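Local coordinates for protein ParB-C (PDB 4RS7) that serves the DNA segregation machinery of the archaeal plasmid pNOB8 as the C-terminal, histone-like DNA-binding domain of ParB, at the interface of chains A and B. Sequence-based numbering; all coordinates share one arbitrary frame. Chains: chain A/B, ParB-C.

Contact 1: the interface of chains A and B. Residues chain A 46, 49-50; chain B 83, 86-87.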
ATOM      1  N   LEU A  46       6.930   7.080  -4.073  1.00 14.04           N
ATOM      2  CA  LEU A  46       8.002   8.072  -4.025  1.00 15.70           C
ATOM      3  C   LEU A  46       9.347   7.467  -3.602  1.00 14.45           C
ATOM      4  O   LEU A  46      10.385   7.781  -4.189  1.00 13.02           O
ATOM      5  CB  LEU A  46       7.620   9.249  -3.116  1.00 12.77           C
ATOM      6  CG  LEU A  46       6.623  10.256  -3.694  1.00 16.52           C
ATOM      7  CD1 LEU A  46       5.995  11.113  -2.594  1.00 15.28           C
ATOM      8  CD2 LEU A  46       7.290  11.137  -4.750  1.00 17.59           C
ATOM      9  N   TYR A  49      10.738   5.472  -6.628  1.00 13.83           N
ATOM     10  CA  TYR A  49      11.303   6.327  -7.676  1.00 13.86           C
ATOM     11  C   TYR A  49      12.639   6.955  -7.278  1.00 17.70           C
ATOM     12  O   TYR A  49      13.471   7.254  -8.135  1.00 19.93           O
ATOM     13  CB  TYR A  49      10.314   7.433  -8.064  1.00 14.93           C
ATOM     14  CG  TYR A  49       9.119   6.957  -8.867  1.00 14.83           C
ATOM     15  CD1 TYR A  49       7.831   7.309  -8.496  1.00 12.87           C
ATOM     16  CD2 TYR A  49       9.283   6.166  -9.996  1.00 20.70           C
ATOM     17  CE1 TYR A  49       6.736   6.880  -9.225  1.00 14.82           C
ATOM     18  CE2 TYR A  49       8.193   5.735 -10.733  1.00 18.59           C
ATOM     19  CZ  TYR A  49       6.924   6.096 -10.341  1.00 16.20           C
ATOM     20  OH  TYR A  49       5.834   5.673 -11.068  1.00 16.94           O
ATOM     21  N   ASN A  50      12.841   7.159  -5.982  1.00 18.19           N
ATOM     22  CA  ASN A  50      14.054   7.812  -5.493  1.00 14.11           C
ATOM     23  C   ASN A  50      15.170   6.866  -5.067  1.00 15.71           C
ATOM     24  O   ASN A  50      16.227   7.314  -4.625  1.00 17.06           O
ATOM     25  CB  ASN A  50      13.722   8.759  -4.337  1.00 15.18           C
ATOM     26  CG  ASN A  50      13.058  10.029  -4.807  1.00 18.95           C
ATOM     27  OD1 ASN A  50      13.731  10.994  -5.163  1.00 25.03           O
ATOM     28  ND2 ASN A  50      11.727  10.036  -4.823  1.00 18.58           N
TER
ATOM     29  N   ARG B  83       4.735   8.875 -12.000  1.00 19.53           N
ATOM     30  CA  ARG B  83       5.571   9.993 -11.580  1.00 28.65           C
ATOM     31  C   ARG B  83       4.773  11.298 -11.549  1.00 25.48           C
ATOM     32  O   ARG B  83       4.980  12.137 -10.675  1.00 22.40           O
ATOM     33  CB  ARG B  83       6.801  10.115 -12.482  1.00 30.13           C
ATOM     34  CG  ARG B  83       7.769   8.949 -12.328  1.00 25.76           C
ATOM     35  CD  ARG B  83       8.879   8.968 -13.373  1.00 38.08           C
ATOM     36  NE  ARG B  83       9.736  10.146 -13.256  1.00 43.47           N
ATOM     37  CZ  ARG B  83      10.747  10.252 -12.399  1.00 46.92           C
ATOM     38  NH1 ARG B  83      11.028   9.255 -11.572  1.00 44.78           N
ATOM     39  NH2 ARG B  83      11.474  11.362 -12.365  1.00 51.44           N
ATOM     40  N   VAL B  86       2.700  11.716  -8.270  1.00 24.45           N
ATOM     41  CA  VAL B  86       3.398  12.001  -7.018  1.00 27.24           C
ATOM     42  C   VAL B  86       4.383  13.171  -7.106  1.00 40.28           C
ATOM     43  O   VAL B  86       4.495  13.965  -6.171  1.00 45.88           O
ATOM     44  CB  VAL B  86       4.142  10.760  -6.494  1.00 21.97           C
ATOM     45  CG1 VAL B  86       3.160   9.634  -6.210  1.00 25.65           C
ATOM     46  CG2 VAL B  86       5.191  10.315  -7.499  1.00 20.99           C
ATOM     47  N   PHE B  87       5.100  13.268  -8.220  1.00 38.39           N
ATOM     48  CA  PHE B  87       6.094  14.323  -8.398  1.00 47.79           C
ATOM     49  C   PHE B  87       5.451  15.633  -8.847  1.00 52.70           C
ATOM     50  O   PHE B  87       5.750  16.694  -8.298  1.00 60.53           O
ATOM     51  CB  PHE B  87       7.175  13.887  -9.401  1.00 46.64           C
ATOM     52  CG  PHE B  87       8.261  13.035  -8.797  1.00 41.01           C
ATOM     53  CD1 PHE B  87       8.388  11.697  -9.142  1.00 36.68           C
ATOM     54  CD2 PHE B  87       9.151  13.572  -7.872  1.00 43.55           C
ATOM     55  CE1 PHE B  87       9.389  10.909  -8.582  1.00 30.17           C
ATOM     56  CE2 PHE B  87      10.152  12.789  -7.304  1.00 37.20           C
ATOM     57  CZ  PHE B  87      10.269  11.456  -7.660  1.00 39.10           C
TER
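Methyl CD2 of A:Leu46 rests against CG2 of B:Val86 at 3.6 Å, the two aliphatic side chains sliding past each other in opposite directions. A:Leu46 lies in the long helix 24-50 of one subunit, while B:Val86 ends the short helix 83-86 near the end of the modelled chain of the other. The same CD2 stands over the centre of the B:Phe87 ring, 4.1 Å above its plane, so one leucine branch serves both the valine and the aromatic face. B:Phe87 turns its edge to A:Tyr49: CE1 lies 3.6 Å from the tyrosine CB, which sits in the plane of the phenylalanine ring. One turn on from A:Leu46, A:Tyr49 has its CG opposite the carbonyl carbon (chi1 -73°), which directs the ring outward and back toward the helix start, against the partner's tail.

Over one face of that ring comes B:Arg83, whose methylene CG makes a CH-pi contact 3.7 Å from the ring centroid, while guanidinium NH1 comes within 3.9 Å of the tyrosine CD2. Arginine suits this margin because its aliphatic stem can lie on an aromatic ring while a bend at chi3 folds the head back beside the CB end of the tyrosine. The guanidinium plane stands 84° from the tyrosine ring, so the two do not stack; one guanidinium face is instead approached by CE1 of B:Phe87 from its own chain. With an alanine at A:Tyr49, CB would still meet the phenylalanine edge, but the ring would be gone, and the arginine stem would probably lose its aromatic bed and be freer to turn.

At the polar rim, close to the helix end, amide ND2 of A:Asn50 lies 3.5 Å from CZ of B:Phe87. An asparagine fits here because it can lie beside an aromatic neighbour and still satisfy its own helix: ND2 donates a nearly straight hydrogen bond (174° at H) to the backbone O of A:Leu46 at 2.7 Å.

Contact 2: the interface of chains A and B. Residues chain A 37, 80-81; chain B 45, 48-49, 67, 70.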
HETATM    1  N   MSE A  37      -5.476   8.115   3.207  1.00 16.22           N
HETATM    2  CA  MSE A  37      -4.918   6.804   2.896  1.00 17.39           C
HETATM    3  C   MSE A  37      -4.133   6.820   1.583  1.00 16.86           C
HETATM    4  O   MSE A  37      -3.123   6.120   1.441  1.00 18.02           O
HETATM    5  CB  MSE A  37      -6.040   5.773   2.810  1.00 15.28           C
HETATM    6  CG  MSE A  37      -5.597   4.358   3.053  1.00 31.58           C
HETATM    7 SE   MSE A  37      -5.365   4.013   4.950  1.00 28.37          SE
HETATM    8  CE  MSE A  37      -7.132   3.306   5.371  1.00 30.56           C
ATOM      9  N   LEU A  80      -4.365  -5.815   4.673  1.00 13.55           N
ATOM     10  CA  LEU A  80      -4.555  -5.276   6.009  1.00 17.24           C
ATOM     11  C   LEU A  80      -3.657  -6.058   6.961  1.00 20.21           C
ATOM     12  O   LEU A  80      -3.857  -7.257   7.150  1.00 16.59           O
ATOM     13  CB  LEU A  80      -6.019  -5.410   6.443  1.00 17.20           C
ATOM     14  CG  LEU A  80      -6.378  -4.861   7.827  1.00 13.48           C
ATOM     15  CD1 LEU A  80      -6.051  -3.370   7.932  1.00 15.12           C
ATOM     16  CD2 LEU A  80      -7.848  -5.102   8.122  1.00 22.92           C
ATOM     17  N   PHE A  81      -2.654  -5.393   7.532  1.00 18.40           N
ATOM     18  CA  PHE A  81      -1.800  -6.023   8.538  1.00 19.74           C
ATOM     19  C   PHE A  81      -2.653  -6.323   9.764  1.00 19.64           C
ATOM     20  O   PHE A  81      -3.517  -5.530  10.124  1.00 20.02           O
ATOM     21  CB  PHE A  81      -0.643  -5.101   8.931  1.00 17.38           C
ATOM     22  CG  PHE A  81       0.400  -4.929   7.858  1.00 20.88           C
ATOM     23  CD1 PHE A  81       0.078  -4.357   6.639  1.00 19.29           C
ATOM     24  CD2 PHE A  81       1.713  -5.317   8.083  1.00 25.22           C
ATOM     25  CE1 PHE A  81       1.038  -4.192   5.656  1.00 21.84           C
ATOM     26  CE2 PHE A  81       2.679  -5.152   7.105  1.00 28.17           C
ATOM     27  CZ  PHE A  81       2.343  -4.589   5.891  1.00 24.10           C
TER
ATOM     28  N   SER B  45      -2.607   0.366   7.818  1.00 13.61           N
ATOM     29  CA  SER B  45      -3.302  -0.471   8.791  1.00 17.10           C
ATOM     30  C   SER B  45      -3.413   0.221  10.147  1.00 16.14           C
ATOM     31  O   SER B  45      -4.466   0.192  10.782  1.00 16.54           O
ATOM     32  CB  SER B  45      -2.614  -1.832   8.933  1.00 18.08           C
ATOM     33  OG  SER B  45      -2.765  -2.599   7.751  1.00 16.93           O
ATOM     34  N   TRP B  48      -6.118   2.778   9.870  1.00 14.76           N
ATOM     35  CA  TRP B  48      -7.398   2.072   9.800  1.00 16.99           C
ATOM     36  C   TRP B  48      -7.910   1.668  11.187  1.00 14.89           C
ATOM     37  O   TRP B  48      -9.047   1.971  11.554  1.00 18.13           O
ATOM     38  CB  TRP B  48      -7.275   0.838   8.892  1.00 15.74           C
ATOM     39  CG  TRP B  48      -8.505  -0.036   8.863  1.00 14.08           C
ATOM     40  CD1 TRP B  48      -8.677  -1.230   9.501  1.00 17.01           C
ATOM     41  CD2 TRP B  48      -9.730   0.217   8.156  1.00 14.65           C
ATOM     42  NE1 TRP B  48      -9.926  -1.738   9.234  1.00 15.11           N
ATOM     43  CE2 TRP B  48     -10.597  -0.864   8.414  1.00 18.42           C
ATOM     44  CE3 TRP B  48     -10.176   1.252   7.327  1.00 16.34           C
ATOM     45  CZ2 TRP B  48     -11.885  -0.942   7.880  1.00 14.71           C
ATOM     46  CZ3 TRP B  48     -11.458   1.174   6.796  1.00 19.11           C
ATOM     47  CH2 TRP B  48     -12.294   0.084   7.073  1.00 15.39           C
ATOM     48  N   TYR B  49      -7.064   0.995  11.959  1.00 17.98           N
ATOM     49  CA  TYR B  49      -7.467   0.464  13.259  1.00 19.72           C
ATOM     50  C   TYR B  49      -7.852   1.545  14.269  1.00 21.55           C
ATOM     51  O   TYR B  49      -8.523   1.259  15.261  1.00 18.70           O
ATOM     52  CB  TYR B  49      -6.362  -0.426  13.838  1.00 15.73           C
ATOM     53  CG  TYR B  49      -6.231  -1.768  13.155  1.00 19.59           C
ATOM     54  CD1 TYR B  49      -4.982  -2.271  12.805  1.00 15.96           C
ATOM     55  CD2 TYR B  49      -7.353  -2.542  12.874  1.00 16.13           C
ATOM     56  CE1 TYR B  49      -4.854  -3.499  12.187  1.00 19.60           C
ATOM     57  CE2 TYR B  49      -7.234  -3.772  12.254  1.00 21.36           C
ATOM     58  CZ  TYR B  49      -5.982  -4.246  11.912  1.00 21.43           C
ATOM     59  OH  TYR B  49      -5.856  -5.470  11.292  1.00 19.18           O
ATOM     60  N   GLU B  67     -13.069  -5.703   7.345  1.00 17.27           N
ATOM     61  CA  GLU B  67     -11.933  -5.952   6.463  1.00 23.83           C
ATOM     62  C   GLU B  67     -12.321  -5.738   5.002  1.00 18.35           C
ATOM     63  O   GLU B  67     -11.554  -5.182   4.218  1.00 16.91           O
ATOM     64  CB  GLU B  67     -11.395  -7.372   6.679  1.00 21.45           C
ATOM     65  CG  GLU B  67     -10.402  -7.846   5.636  1.00 31.25           C
ATOM     66  CD  GLU B  67      -9.822  -9.215   5.964  1.00 37.37           C
ATOM     67  OE1 GLU B  67      -9.647  -9.519   7.164  1.00 34.92           O
ATOM     68  OE2 GLU B  67      -9.545  -9.989   5.023  1.00 31.61           O
ATOM     69  N   PHE B  70     -12.240  -2.074   4.302  1.00 13.48           N
ATOM     70  CA  PHE B  70     -10.856  -1.626   4.148  1.00 16.71           C
ATOM     71  C   PHE B  70     -10.351  -1.864   2.727  1.00 14.62           C
ATOM     72  O   PHE B  70      -9.807  -0.959   2.089  1.00 14.13           O
ATOM     73  CB  PHE B  70      -9.929  -2.329   5.149  1.00 18.81           C
ATOM     74  CG  PHE B  70      -8.463  -2.029   4.934  1.00 13.97           C
ATOM     75  CD1 PHE B  70      -7.907  -0.851   5.402  1.00 14.52           C
ATOM     76  CD2 PHE B  70      -7.649  -2.924   4.259  1.00 16.47           C
ATOM     77  CE1 PHE B  70      -6.558  -0.572   5.206  1.00 14.78           C
ATOM     78  CE2 PHE B  70      -6.299  -2.652   4.059  1.00 17.67           C
ATOM     79  CZ  PHE B  70      -5.758  -1.474   4.533  1.00 18.32           C
TER
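A:Leu80 sends its branched end into a pocket of chain B, where CD1 lies over the centre of the B:Phe70 ring, 3.7 Å from the centroid in a CH-pi contact. CG opposite the backbone N (chi1 -179°) extends the side chain into this pocket. The same methyl meets CD1 of the B:Trp48 indole at 3.7 Å, the two side chains crossing at about a right angle. A branched aliphatic residue suits the place, since it can touch several aromatic walls at once. Selenomethionine A:Met37 reaches CE1 of B:Phe70 with its CE at 3.9 Å.

Beside this plug the backbone of A:Phe81 is held at both polar ends. Its N donates to the B:Ser45 hydroxyl OG at 2.8 Å, and its carbonyl O accepts from the B:Tyr49 phenol OH at 2.6 Å, with the donor tilted 19° from the carbonyl plane. Serine and tyrosine, one helical turn apart on helix 24-49, thus grip an extended segment through its main chain.

Farther out, CB of B:Phe70 packs on one face of the B:Trp48 indole, while indole CE3 meets the phenylalanine ring edge in plane, and each is likely to steady the other's orientation. The pocket appears to anchor the segment before the partner's last modelled helix, 83-86, and so is likely to hold the two subunits of the deposited pair together.

Contact 1 and contact 2 are different parts of one two-fold symmetric interface, so each recurs with the chains exchanged; the C-alpha centres of the copies given are about 24 Å apart. Both use the long helix that begins at residue 24 as a platform and the partner's C-terminal segment as the visitor, and contact 2 adds helix 63-74 beside the platform and the partner's own long helix. Tyr49 serves both: A:Tyr49 belongs to contact 1 and to the twin of contact 2, B:Tyr49 to the reverse pair. This reciprocal exchange of tails suggests that the subunits fold together as an intertwined dimer.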